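PDB 4QQS: glycoside hydrolase family 43 from Halothermothrix orenii, which hydrolyses O-glycosidic bonds, with alpha-L-arabinofuranosidase activity, and probably takes part in xylan breakdown. Local coordinates for residues Thr4-Ile15 with Trp42-Trp50; Ile200-Met209 with Leu292-Lys300. All coordinates share one frame; numbering follows the deposited sequence.

Interaction 1: Thr4-Ile15 with Trp42-Trp50; sequences TYTNPVGGITGI and WESPNLVDW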
loop_
_atom_site.group_PDB
_atom_site.type_symbol
_atom_site.label_atom_id
_atom_site.label_comp_id
_atom_site.label_asym_id
_atom_site.label_seq_id
_atom_site.Cartn_x
_atom_site.Cartn_y
_atom_site.Cartn_z
ATOM N N THR A 4 10.500 -24.008 0.420
ATOM C CA THR A 4 10.853 -22.776 1.126
ATOM C C THR A 4 10.849 -21.544 0.224
ATOM O O THR A 4 10.699 -21.655 -0.991
ATOM C CB THR A 4 12.263 -22.870 1.727
ATOM O OG1 THR A 4 13.224 -22.987 0.667
ATOM C CG2 THR A 4 12.371 -24.071 2.657
ATOM N N TYR A 5 11.029 -20.373 0.834
ATOM C CA TYR A 5 11.283 -19.137 0.092
ATOM C C TYR A 5 12.434 -18.367 0.735
ATOM O O TYR A 5 12.692 -18.501 1.931
ATOM C CB TYR A 5 10.030 -18.251 -0.004
ATOM C CG TYR A 5 9.661 -17.504 1.263
ATOM C CD1 TYR A 5 10.193 -16.252 1.540
ATOM C CD2 TYR A 5 8.755 -18.040 2.177
ATOM C CE1 TYR A 5 9.840 -15.561 2.694
ATOM C CE2 TYR A 5 8.396 -17.354 3.325
ATOM C CZ TYR A 5 8.947 -16.112 3.578
ATOM O OH TYR A 5 8.582 -15.440 4.721
ATOM N N THR A 6 13.115 -17.551 -0.066
ATOM C CA THR A 6 14.126 -16.627 0.433
ATOM C C THR A 6 13.829 -15.272 -0.173
ATOM O O THR A 6 13.756 -15.142 -1.393
ATOM C CB THR A 6 15.556 -17.066 0.038
ATOM O OG1 THR A 6 15.823 -18.377 0.552
ATOM C CG2 THR A 6 16.600 -16.115 0.592
ATOM N N ASN A 7 13.649 -14.269 0.679
ATOM C CA ASN A 7 13.470 -12.914 0.201
ATOM C C ASN A 7 14.749 -12.401 -0.435
ATOM O O ASN A 7 15.838 -12.830 -0.062
ATOM C CB ASN A 7 13.096 -11.988 1.357
ATOM C CG ASN A 7 11.653 -12.106 1.761
ATOM O OD1 ASN A 7 10.758 -12.188 0.912
ATOM N ND2 ASN A 7 11.407 -12.077 3.064
ATOM N N PRO A 8 14.629 -11.459 -1.372
ATOM C CA PRO A 8 13.378 -10.938 -1.935
ATOM C C PRO A 8 12.740 -11.931 -2.914
ATOM O O PRO A 8 13.423 -12.443 -3.783
ATOM C CB PRO A 8 13.834 -9.678 -2.687
ATOM C CG PRO A 8 15.173 -9.346 -2.114
ATOM C CD PRO A 8 15.789 -10.667 -1.812
ATOM N N VAL A 9 11.444 -12.193 -2.796
ATOM C CA VAL A 9 10.791 -13.200 -3.623
ATOM C C VAL A 9 10.474 -12.678 -5.019
ATOM O O VAL A 9 9.952 -11.568 -5.176
ATOM C CB VAL A 9 9.511 -13.776 -2.973
ATOM C CG1 VAL A 9 9.860 -14.574 -1.736
ATOM C CG2 VAL A 9 8.500 -12.685 -2.667
ATOM N N GLY A 10 10.806 -13.474 -6.028
ATOM C CA GLY A 10 10.463 -13.153 -7.396
ATOM C C GLY A 10 11.514 -12.365 -8.149
ATOM O O GLY A 10 11.408 -12.209 -9.371
ATOM N N GLY A 11 12.500 -11.825 -7.435
ATOM C CA GLY A 11 13.536 -11.036 -8.064
ATOM C C GLY A 11 12.999 -9.815 -8.780
ATOM O O GLY A 11 13.528 -9.404 -9.813
ATOM N N ILE A 12 11.944 -9.233 -8.226
ATOM C CA ILE A 12 11.300 -8.088 -8.831
ATOM C C ILE A 12 11.930 -6.822 -8.276
ATOM O O ILE A 12 11.816 -6.544 -7.088
ATOM C CB ILE A 12 9.799 -8.090 -8.522
ATOM C CG1 ILE A 12 9.137 -9.355 -9.072
ATOM C CG2 ILE A 12 9.136 -6.858 -9.111
ATOM C CD1 ILE A 12 7.755 -9.577 -8.530
ATOM N N THR A 13 12.625 -6.091 -9.135
ATOM C CA THR A 13 13.302 -4.871 -8.743
ATOM C C THR A 13 12.794 -3.718 -9.595
ATOM O O THR A 13 11.987 -3.900 -10.505
ATOM C CB THR A 13 14.829 -5.000 -8.859
ATOM O OG1 THR A 13 15.181 -5.069 -10.245
ATOM C CG2 THR A 13 15.344 -6.240 -8.110
ATOM N N GLY A 14 13.245 -2.516 -9.259
ATOM C CA GLY A 14 12.797 -1.316 -9.941
ATOM C C GLY A 14 11.350 -0.977 -9.636
ATOM O O GLY A 14 10.672 -0.344 -10.455
ATOM N N ILE A 15 10.879 -1.381 -8.459
ATOM C CA ILE A 15 9.501 -1.148 -8.080
ATOM C C ILE A 15 9.404 -0.415 -6.757
ATOM O O ILE A 15 10.416 -0.110 -6.122
ATOM C CB ILE A 15 8.685 -2.468 -8.060
ATOM C CG1 ILE A 15 9.220 -3.487 -7.049
ATOM C CG2 ILE A 15 8.678 -3.079 -9.445
ATOM C CD1 ILE A 15 8.962 -3.222 -5.570
ATOM N N TRP A 42 2.167 -8.782 -11.814
ATOM C CA TRP A 42 2.828 -10.075 -11.781
ATOM C C TRP A 42 1.850 -11.078 -11.172
ATOM O O TRP A 42 1.023 -10.728 -10.321
ATOM C CB TRP A 42 4.092 -10.038 -10.924
ATOM C CG TRP A 42 5.200 -9.127 -11.369
ATOM C CD1 TRP A 42 6.369 -9.514 -11.955
ATOM C CD2 TRP A 42 5.277 -7.693 -11.244
ATOM N NE1 TRP A 42 7.168 -8.426 -12.191
ATOM C CE2 TRP A 42 6.527 -7.297 -11.766
ATOM C CE3 TRP A 42 4.429 -6.711 -10.717
ATOM C CZ2 TRP A 42 6.942 -5.971 -11.795
ATOM C CZ3 TRP A 42 4.856 -5.392 -10.744
ATOM C CH2 TRP A 42 6.095 -5.039 -11.277
ATOM N N GLU A 43 1.968 -12.334 -11.585
ATOM C CA GLU A 43 1.094 -13.385 -11.096
ATOM C C GLU A 43 1.902 -14.489 -10.417
ATOM O O GLU A 43 3.028 -14.800 -10.833
ATOM C CB GLU A 43 0.283 -13.966 -12.252
ATOM C CG GLU A 43 -0.797 -14.931 -11.811
ATOM C CD GLU A 43 -1.540 -15.564 -12.968
ATOM O OE1 GLU A 43 -1.873 -14.845 -13.925
ATOM O OE2 GLU A 43 -1.794 -16.784 -12.913
ATOM N N SER A 44 1.314 -15.106 -9.388
ATOM C CA SER A 44 1.926 -16.230 -8.682
ATOM C C SER A 44 0.856 -17.187 -8.184
ATOM O O SER A 44 -0.229 -16.763 -7.808
ATOM C CB SER A 44 2.695 -15.704 -7.469
ATOM O OG SER A 44 3.215 -16.754 -6.676
ATOM N N PRO A 45 1.181 -18.485 -8.100
ATOM C CA PRO A 45 0.260 -19.430 -7.462
ATOM C C PRO A 45 0.543 -19.589 -5.970
ATOM O O PRO A 45 -0.248 -20.219 -5.258
ATOM C CB PRO A 45 0.571 -20.742 -8.188
ATOM C CG PRO A 45 2.024 -20.649 -8.467
ATOM C CD PRO A 45 2.275 -19.182 -8.795
ATOM N N ASN A 46 1.671 -19.074 -5.494
ATOM C CA ASN A 46 2.164 -19.464 -4.171
ATOM C C ASN A 46 2.851 -18.366 -3.349
ATOM O O ASN A 46 3.334 -18.651 -2.260
ATOM C CB ASN A 46 3.107 -20.668 -4.305
ATOM C CG ASN A 46 4.317 -20.374 -5.172
ATOM O OD1 ASN A 46 4.579 -19.221 -5.513
ATOM N ND2 ASN A 46 5.050 -21.414 -5.549
ATOM N N LEU A 47 2.866 -17.143 -3.874
ATOM C CA LEU A 47 3.508 -15.958 -3.271
ATOM C C LEU A 47 5.029 -15.933 -3.401
ATOM O O LEU A 47 5.667 -14.946 -3.025
ATOM C CB LEU A 47 3.096 -15.741 -1.809
ATOM C CG LEU A 47 1.645 -15.340 -1.574
ATOM C CD1 LEU A 47 1.287 -15.487 -0.104
ATOM C CD2 LEU A 47 1.393 -13.919 -2.044
ATOM N N VAL A 48 5.599 -16.999 -3.966
ATOM C CA VAL A 48 7.051 -17.163 -4.029
ATOM C C VAL A 48 7.582 -17.007 -5.455
ATOM O O VAL A 48 8.538 -16.267 -5.700
ATOM C CB VAL A 48 7.459 -18.529 -3.463
ATOM C CG1 VAL A 48 8.969 -18.709 -3.527
ATOM C CG2 VAL A 48 6.974 -18.660 -2.026
ATOM N N ASP A 49 6.955 -17.711 -6.390
ATOM C CA ASP A 49 7.354 -17.682 -7.794
ATOM C C ASP A 49 6.456 -16.699 -8.527
ATOM O O ASP A 49 5.236 -16.832 -8.488
ATOM C CB ASP A 49 7.212 -19.078 -8.399
ATOM C CG ASP A 49 7.951 -20.128 -7.600
ATOM O OD1 ASP A 49 9.148 -19.912 -7.320
ATOM O OD2 ASP A 49 7.331 -21.148 -7.227
ATOM N N TRP A 50 7.065 -15.709 -9.179
ATOM C CA TRP A 50 6.331 -14.605 -9.798
ATOM C C TRP A 50 6.665 -14.467 -11.269
ATOM O O TRP A 50 7.832 -14.596 -11.664
ATOM C CB TRP A 50 6.656 -13.275 -9.109
ATOM C CG TRP A 50 6.142 -13.228 -7.713
ATOM C CD1 TRP A 50 6.822 -13.557 -6.584
ATOM C CD2 TRP A 50 4.820 -12.844 -7.295
ATOM N NE1 TRP A 50 6.013 -13.405 -5.485
ATOM C CE2 TRP A 50 4.778 -12.973 -5.899
ATOM C CE3 TRP A 50 3.666 -12.422 -7.965
ATOM C CZ2 TRP A 50 3.638 -12.671 -5.156
ATOM C CZ3 TRP A 50 2.536 -12.152 -7.238
ATOM C CH2 TRP A 50 2.525 -12.277 -5.843
HETATM O O HOH W 1 10.080 -12.890 -11.618
HETATM O O HOH W 2 11.317 -16.190 -5.281
#

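Interaction 2: Ile200-Met209 with Leu292-Lys300; sequences IKHEGKYYMM and LYFEDGILK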
loop_
_atom_site.group_PDB
_atom_site.type_symbol
_atom_site.label_atom_id
_atom_site.label_comp_id
_atom_site.label_asym_id
_atom_site.label_seq_id
_atom_site.Cartn_x
_atom_site.Cartn_y
_atom_site.Cartn_z
ATOM N N ILE A 200 -6.666 -4.106 8.078
ATOM C CA ILE A 200 -7.217 -5.444 8.302
ATOM C C ILE A 200 -8.061 -5.423 9.570
ATOM O O ILE A 200 -7.901 -4.576 10.442
ATOM C CB ILE A 200 -6.114 -6.540 8.362
ATOM C CG1 ILE A 200 -5.140 -6.291 9.518
ATOM C CG2 ILE A 200 -5.402 -6.622 7.018
ATOM C CD1 ILE A 200 -4.035 -7.340 9.635
ATOM N N LYS A 201 -8.965 -6.384 9.661
ATOM C CA LYS A 201 -9.860 -6.505 10.803
ATOM C C LYS A 201 -9.541 -7.800 11.533
ATOM O O LYS A 201 -9.266 -8.827 10.908
ATOM C CB LYS A 201 -11.323 -6.486 10.332
ATOM C CG LYS A 201 -12.349 -6.293 11.442
ATOM C CD LYS A 201 -13.757 -6.214 10.878
ATOM C CE LYS A 201 -14.784 -5.826 11.921
ATOM N NZ LYS A 201 -16.129 -5.659 11.312
ATOM N N HIS A 202 -9.562 -7.755 12.856
ATOM C CA HIS A 202 -9.265 -8.923 13.661
ATOM C C HIS A 202 -10.007 -8.805 14.982
ATOM O O HIS A 202 -9.860 -7.814 15.694
ATOM C CB HIS A 202 -7.760 -9.027 13.902
ATOM C CG HIS A 202 -7.355 -10.250 14.664
ATOM N ND1 HIS A 202 -7.016 -10.220 16.000
ATOM C CD2 HIS A 202 -7.242 -11.541 14.276
ATOM C CE1 HIS A 202 -6.715 -11.442 16.402
ATOM N NE2 HIS A 202 -6.840 -12.262 15.375
ATOM N N GLU A 203 -10.824 -9.813 15.275
ATOM C CA GLU A 203 -11.556 -9.900 16.537
ATOM C C GLU A 203 -12.303 -8.600 16.843
ATOM O O GLU A 203 -12.295 -8.097 17.967
ATOM C CB GLU A 203 -10.619 -10.315 17.685
ATOM C CG GLU A 203 -10.076 -11.744 17.533
ATOM C CD GLU A 203 -9.179 -12.211 18.685
ATOM O OE1 GLU A 203 -9.023 -11.476 19.686
ATOM O OE2 GLU A 203 -8.620 -13.327 18.583
ATOM N N GLY A 204 -12.948 -8.061 15.816
ATOM C CA GLY A 204 -13.816 -6.914 15.979
ATOM C C GLY A 204 -13.132 -5.559 15.962
ATOM O O GLY A 204 -13.817 -4.544 15.973
ATOM N N LYS A 205 -11.801 -5.529 15.947
ATOM C CA LYS A 205 -11.049 -4.282 15.877
ATOM C C LYS A 205 -10.383 -4.129 14.513
ATOM O O LYS A 205 -10.204 -5.093 13.752
ATOM C CB LYS A 205 -9.995 -4.227 16.985
ATOM C CG LYS A 205 -10.586 -4.162 18.389
ATOM C CD LYS A 205 -9.515 -4.125 19.462
ATOM C CE LYS A 205 -10.127 -4.079 20.851
ATOM N NZ LYS A 205 -9.126 -4.283 21.926
ATOM N N TYR A 206 -9.995 -2.892 14.238
ATOM C CA TYR A 206 -9.430 -2.519 12.951
ATOM C C TYR A 206 -7.974 -2.120 13.151
ATOM O O TYR A 206 -7.642 -1.398 14.083
ATOM C CB TYR A 206 -10.222 -1.366 12.338
ATOM C CG TYR A 206 -11.687 -1.689 12.162
ATOM C CD1 TYR A 206 -12.584 -1.498 13.203
ATOM C CD2 TYR A 206 -12.182 -2.185 10.971
ATOM C CE1 TYR A 206 -13.924 -1.792 13.065
ATOM C CE2 TYR A 206 -13.532 -2.484 10.821
ATOM C CZ TYR A 206 -14.403 -2.275 11.874
ATOM O OH TYR A 206 -15.748 -2.538 11.756
ATOM N N TYR A 207 -7.111 -2.616 12.266
ATOM C CA TYR A 207 -5.671 -2.412 12.364
ATOM C C TYR A 207 -5.183 -1.783 11.072
ATOM O O TYR A 207 -5.331 -2.365 10.004
ATOM C CB TYR A 207 -4.962 -3.756 12.584
ATOM C CG TYR A 207 -5.322 -4.369 13.905
ATOM C CD1 TYR A 207 -6.519 -5.065 14.086
ATOM C CD2 TYR A 207 -4.500 -4.203 14.999
ATOM C CE1 TYR A 207 -6.872 -5.576 15.316
ATOM C CE2 TYR A 207 -4.842 -4.734 16.241
ATOM C CZ TYR A 207 -6.024 -5.419 16.384
ATOM O OH TYR A 207 -6.392 -5.932 17.604
ATOM N N MET A 208 -4.608 -0.592 11.173
ATOM C CA MET A 208 -4.075 0.122 10.021
ATOM C C MET A 208 -2.562 0.044 10.082
ATOM O O MET A 208 -1.936 0.638 10.961
ATOM C CB MET A 208 -4.469 1.601 10.056
ATOM C CG MET A 208 -3.945 2.369 8.830
ATOM S SD MET A 208 -3.953 4.138 9.014
ATOM C CE MET A 208 -5.711 4.366 9.225
ATOM N N MET A 209 -1.985 -0.706 9.163
ATOM C CA MET A 209 -0.553 -0.689 8.946
ATOM C C MET A 209 -0.216 0.542 8.102
ATOM O O MET A 209 -1.012 0.960 7.257
ATOM C CB MET A 209 -0.136 -1.982 8.249
ATOM C CG MET A 209 -0.440 -3.190 9.093
ATOM S SD MET A 209 -0.207 -4.764 8.280
ATOM C CE MET A 209 1.578 -4.866 8.456
ATOM N N LEU A 292 2.781 -12.687 9.183
ATOM C CA LEU A 292 2.114 -11.666 9.976
ATOM C C LEU A 292 1.116 -12.383 10.879
ATOM O O LEU A 292 0.402 -13.269 10.416
ATOM C CB LEU A 292 1.359 -10.737 9.027
ATOM C CG LEU A 292 0.642 -9.548 9.641
ATOM C CD1 LEU A 292 1.657 -8.520 10.112
ATOM C CD2 LEU A 292 -0.292 -8.923 8.635
ATOM N N TYR A 293 1.057 -12.024 12.156
ATOM C CA TYR A 293 0.167 -12.718 13.088
ATOM C C TYR A 293 -0.148 -11.829 14.278
ATOM O O TYR A 293 0.542 -10.854 14.536
ATOM C CB TYR A 293 0.797 -14.040 13.556
ATOM C CG TYR A 293 2.088 -13.870 14.334
ATOM C CD1 TYR A 293 3.288 -13.636 13.684
ATOM C CD2 TYR A 293 2.109 -13.964 15.725
ATOM C CE1 TYR A 293 4.475 -13.489 14.384
ATOM C CE2 TYR A 293 3.294 -13.839 16.434
ATOM C CZ TYR A 293 4.478 -13.595 15.762
ATOM O OH TYR A 293 5.666 -13.445 16.451
ATOM N N PHE A 294 -1.191 -12.196 15.007
ATOM C CA PHE A 294 -1.570 -11.525 16.230
ATOM C C PHE A 294 -1.215 -12.402 17.432
ATOM O O PHE A 294 -1.413 -13.623 17.416
ATOM C CB PHE A 294 -3.071 -11.254 16.234
ATOM C CG PHE A 294 -3.524 -10.260 15.186
ATOM C CD1 PHE A 294 -3.860 -10.664 13.898
ATOM C CD2 PHE A 294 -3.638 -8.919 15.497
ATOM C CE1 PHE A 294 -4.290 -9.748 12.951
ATOM C CE2 PHE A 294 -4.080 -8.006 14.551
ATOM C CZ PHE A 294 -4.397 -8.417 13.282
ATOM N N GLU A 295 -0.729 -11.762 18.491
ATOM C CA GLU A 295 -0.436 -12.447 19.748
ATOM C C GLU A 295 -0.665 -11.460 20.879
ATOM O O GLU A 295 -0.115 -10.365 20.858
ATOM C CB GLU A 295 1.005 -12.972 19.750
ATOM C CG GLU A 295 1.434 -13.652 21.038
ATOM C CD GLU A 295 2.768 -14.365 20.912
ATOM O OE1 GLU A 295 3.703 -13.769 20.329
ATOM O OE2 GLU A 295 2.875 -15.513 21.400
ATOM N N ASP A 296 -1.491 -11.832 21.851
ATOM C CA ASP A 296 -1.868 -10.928 22.935
ATOM C C ASP A 296 -2.409 -9.581 22.432
ATOM O O ASP A 296 -2.184 -8.540 23.055
ATOM C CB ASP A 296 -0.683 -10.686 23.880
ATOM C CG ASP A 296 -0.169 -11.960 24.513
ATOM O OD1 ASP A 296 -0.985 -12.747 25.037
ATOM O OD2 ASP A 296 1.063 -12.171 24.482
ATOM N N GLY A 297 -3.116 -9.588 21.305
ATOM C CA GLY A 297 -3.707 -8.368 20.770
ATOM C C GLY A 297 -2.716 -7.452 20.069
ATOM O O GLY A 297 -3.033 -6.311 19.743
ATOM N N ILE A 298 -1.503 -7.939 19.886
ATOM C CA ILE A 298 -0.451 -7.189 19.230
ATOM C C ILE A 298 -0.243 -7.792 17.845
ATOM O O ILE A 298 -0.186 -9.009 17.701
ATOM C CB ILE A 298 0.853 -7.248 20.061
ATOM C CG1 ILE A 298 0.638 -6.629 21.440
ATOM C CG2 ILE A 298 1.999 -6.579 19.323
ATOM C CD1 ILE A 298 1.797 -6.816 22.378
ATOM N N LEU A 299 -0.159 -6.929 16.839
ATOM C CA LEU A 299 0.169 -7.333 15.491
ATOM C C LEU A 299 1.690 -7.438 15.344
ATOM O O LEU A 299 2.411 -6.494 15.681
ATOM C CB LEU A 299 -0.429 -6.325 14.514
ATOM C CG LEU A 299 -0.244 -6.612 13.032
ATOM C CD1 LEU A 299 -0.818 -7.973 12.648
ATOM C CD2 LEU A 299 -0.896 -5.493 12.206
ATOM N N LYS A 300 2.165 -8.592 14.872
ATOM C CA LYS A 300 3.589 -8.917 14.816
ATOM C C LYS A 300 3.972 -9.458 13.447
ATOM O O LYS A 300 3.156 -10.066 12.751
ATOM C CB LYS A 300 3.942 -9.963 15.886
ATOM C CG LYS A 300 3.554 -9.552 17.288
ATOM C CD LYS A 300 4.065 -10.545 18.334
ATOM C CE LYS A 300 3.699 -10.121 19.748
ATOM N NZ LYS A 300 4.317 -11.011 20.768
HETATM O O HOH W 3 -5.480 -5.248 19.955
#

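Interaction 1: Thr4-Ile15 with Trp42-Trp50
I12 and W42 meet face-on: CD1 of I12 sits 3.8 Å from the centroid of the five-membered ring of W42, only 12° off its normal, a CH-pi contact. The CG2 branch of I12 lies over the six-membered part, 3.6 Å from W42 CZ2, so both branches of the isoleucine press on the indole. With CG1 set anti to the carbonyl carbon (chi1 -60°) and CD1 extended, the same methyl also reaches W50 CB at 3.9 Å. I15 adds its CG2 at 3.7 Å from W42 CH2. Replacing W42 by alanine removes the indole, which would probably leave I12 CD1 and CG2 and I15 CG2 without the surface they pack on and open a gap there. Further along, V9 CG2 approaches W50 NE1 at 3.8 Å, and both methyls of V48 straddle CB of Y5, whose hydroxyl leads away to D290.

Two waters join the backbones: one donates to the carbonyls of G10 and W50, the other accepts from G10 N and donates to V48 O. At G10 a CB would fall 2.7 Å from W50 CD1, a clash.

Behind this shell, S44 OG accepts from N46 N (3.0 Å) in an ST turn and bonds to D49 O. N46 OD1 fixes the next backbone, taking V48 N in an Asx turn and D49 N at 2.9 Å. S44 CB lies over one face of W50, whose NE1 bonds weakly to L47 O. Direct contact between the N-terminal loop and strand 38-44 with the loop after it is therefore largely apolar, its polar backbone links being made through water.

Interaction 2: Ile200-Met209 with Leu292-Lys300
F294 slides its ring over H202 in an offset stack, centroids 3.7 Å apart and planes within 3° of parallel. H202 CG stands anti to the backbone N (chi1 -177°), which swings the imidazole over the phenyl face; E203 CG lies on the other imidazole face. H202 CB makes a separate CH-pi contact, 3.8 Å from the F294 centroid. On the opposite side of the F294 ring is its own hairpin neighbour, L299 CD1. The phenyl edge then turns into Y207: CE2 of F294 stands 3.5 Å above the centre of the phenol ring, the two planes at 68°, an edge-to-face pair. I200 CD1 meets F294 CZ at 3.8 Å.

Deeper in, M209 bends at its last torsion, and its CE meets L292 CD1 end to end at 4.0 Å. Its CG lies 3.9 Å from L299 CD2, the two side chains crossing near a right angle. One water links Y207 OH, at 2.6 Å, with G297 O.

Two beta-hairpins, each closed by a type I' turn, thus join through an aromatic cluster and an apolar layer of I200, M209, L292 and L299; the fit probably rests mainly on ring stacking and apolar shape, with one water-mediated polar link at the rim.

In the fold
Strand 285-295 of the five-bladed beta-propeller connects the two: residues 4-15 of interaction 1 pack on it through Y5 on I289 and P8 on T286, and its end, with strand 298-302, forms the second hairpin of interaction 2. The centres of the interactions are 25 Å apart and their nearest atoms about 8 Å, so they do not touch. Each centre is 17 Å from that of the chain, yet both reach inward. The I15 side chain is about 7 Å from that of D17, the predicted proton acceptor, a nearness owed largely to sequence; the M209 side chain is about 11 Å from that of E195, the predicted proton donor, and about 9 Å from the bound sodium ion. Neither contact supplies these predicted catalytic residues.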